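Long-range contact in peptide methionine sulfoxide reductase MsrA (PDB 5FA9), which probably repairs oxidised proteins by reducing both S and R epimers of methionine sulfoxide with thioredoxin, through fused MsrA and MsrB units: residues 187-192 against 265-269. The protein carries 2 engineered substitutions. Residues are numbered along the deposited sequence; the frame is centred on the assembly and turned at random.
Sequences VTQEKA and GAHLG
The His267 ring lies between Lys191 on one face and the backbone of its own strand on the other. Lys191 CB stands 4.3 Å from the ring centroid, 17° off the normal, a CH-pi contact displaced toward the rim; Gly269 N approaches the opposite face. In the ring plane, at the edge, sits Val187 O, 3.1 Å from His267 CD2, and Ala192 O lies near the same plane, 3.5 Å from CD2. The ring reaches this position because CG is anti to the backbone N (chi1 170°), and the hydrogen bond between ND1 and Glu258 OE2 on the neighbouring strand fixes its rotation. Beyond CG the Lys191 chain runs extended, crossing His267 at about a right angle and leading away. The contact seats the C-terminal end of helix 182-190, where Lys191 leaves helical geometry with positive phi, against the start of strand 267-272 in the antiparallel sheet of the SelR (MsrB) domain; Leu268 and Gly269 there form a classic beta bulge opposite Val259. His267 N donates a hydrogen bond to Thr188 O, 3.0 Å away and 161° at the hydrogen. Beside this hydrogen bond Ala266 CB packs on Thr188 CB at 3.8 Å. Thr188 OG1 donates a hydrogen bond to Gln184 O one helical turn back and accepts another from Gln189 NE2 at 3.2 Å; the bend at chi2 folds that amide back, bringing NE2 to 4.0 Å from Ala266 CB.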
loop_
_atom_site.group_PDB
_atom_site.type_symbol
_atom_site.label_atom_id
_atom_site.label_comp_id
_atom_site.label_asym_id
_atom_site.label_seq_id
_atom_site.Cartn_x
_atom_site.Cartn_y
_atom_site.Cartn_z
ATOM N N VAL B 187 -13.193 -0.093 36.375
ATOM C CA VAL B 187 -12.777 0.176 35.003
ATOM C C VAL B 187 -13.428 -0.785 34.009
ATOM O O VAL B 187 -14.007 -0.360 33.010
ATOM C CB VAL B 187 -11.243 0.091 34.855
ATOM C CG1 VAL B 187 -10.850 -0.011 33.389
ATOM C CG2 VAL B 187 -10.577 1.294 35.511
ATOM N N THR B 188 -13.343 -2.079 34.297
ATOM C CA THR B 188 -13.772 -3.100 33.349
ATOM C C THR B 188 -15.284 -3.315 33.320
ATOM O O THR B 188 -15.854 -3.582 32.262
ATOM C CB THR B 188 -13.095 -4.453 33.650
ATOM O OG1 THR B 188 -13.409 -4.860 34.988
ATOM C CG2 THR B 188 -11.586 -4.337 33.501
ATOM N N GLN B 189 -15.934 -3.198 34.474
ATOM C CA GLN B 189 -17.356 -3.519 34.569
ATOM C C GLN B 189 -18.253 -2.287 34.675
ATOM O O GLN B 189 -19.462 -2.378 34.467
ATOM C CB GLN B 189 -17.607 -4.440 35.766
ATOM C CG GLN B 189 -16.754 -5.697 35.771
ATOM C CD GLN B 189 -16.857 -6.475 34.474
ATOM O OE1 GLN B 189 -17.945 -6.865 34.055
ATOM N NE2 GLN B 189 -15.718 -6.705 33.831
ATOM N N GLU B 190 -17.665 -1.139 34.996
ATOM C CA GLU B 190 -18.446 0.083 35.165
ATOM C C GLU B 190 -17.930 1.221 34.290
ATOM O O GLU B 190 -18.287 2.380 34.497
ATOM C CB GLU B 190 -18.442 0.514 36.635
ATOM C CG GLU B 190 -19.004 -0.527 37.590
ATOM C CD GLU B 190 -18.809 -0.149 39.044
ATOM O OE1 GLU B 190 -18.059 0.813 39.312
ATOM O OE2 GLU B 190 -19.404 -0.812 39.919
ATOM N N LYS B 191 -17.085 0.877 33.319
ATOM C CA LYS B 191 -16.531 1.836 32.360
ATOM C C LYS B 191 -15.811 3.011 33.018
ATOM O O LYS B 191 -15.740 4.098 32.442
ATOM C CB LYS B 191 -17.633 2.378 31.443
ATOM C CG LYS B 191 -18.496 1.320 30.784
ATOM C CD LYS B 191 -19.487 1.965 29.827
ATOM C CE LYS B 191 -20.712 1.092 29.618
ATOM N NZ LYS B 191 -21.841 1.870 29.036
ATOM N N ALA B 192 -15.277 2.800 34.215
ATOM C CA ALA B 192 -14.552 3.857 34.910
ATOM C C ALA B 192 -13.207 4.121 34.244
ATOM O O ALA B 192 -12.770 3.361 33.380
ATOM C CB ALA B 192 -14.359 3.502 36.374
ATOM N N GLY B 265 -15.871 -8.320 26.812
ATOM C CA GLY B 265 -16.908 -7.305 26.803
ATOM C C GLY B 265 -16.538 -6.205 27.777
ATOM O O GLY B 265 -17.212 -5.179 27.869
ATOM N N ALA B 266 -15.447 -6.429 28.502
ATOM C CA ALA B 266 -14.977 -5.492 29.513
ATOM C C ALA B 266 -14.472 -4.196 28.893
ATOM O O ALA B 266 -13.858 -4.201 27.826
ATOM C CB ALA B 266 -13.883 -6.134 30.354
ATOM N N HIS B 267 -14.738 -3.084 29.572
ATOM C CA HIS B 267 -14.257 -1.780 29.135
ATOM C C HIS B 267 -12.743 -1.682 29.293
ATOM O O HIS B 267 -12.196 -2.027 30.340
ATOM C CB HIS B 267 -14.942 -0.663 29.924
ATOM C CG HIS B 267 -14.338 0.689 29.704
ATOM N ND1 HIS B 267 -14.537 1.416 28.551
ATOM C CD2 HIS B 267 -13.536 1.444 30.492
ATOM C CE1 HIS B 267 -13.886 2.563 28.637
ATOM N NE2 HIS B 267 -13.269 2.604 29.805
ATOM N N LEU B 268 -12.073 -1.211 28.247
ATOM C CA LEU B 268 -10.620 -1.102 28.260
ATOM C C LEU B 268 -10.171 0.354 28.229
ATOM O O LEU B 268 -9.250 0.746 28.947
ATOM C CB LEU B 268 -10.020 -1.861 27.077
ATOM C CG LEU B 268 -10.410 -3.337 26.975
ATOM C CD1 LEU B 268 -9.778 -3.970 25.751
ATOM C CD2 LEU B 268 -10.015 -4.088 28.238
ATOM N N GLY B 269 -10.829 1.152 27.395
ATOM C CA GLY B 269 -10.498 2.559 27.267
ATOM C C GLY B 269 -11.037 3.157 25.984
ATOM O O GLY B 269 -12.144 2.830 25.555
#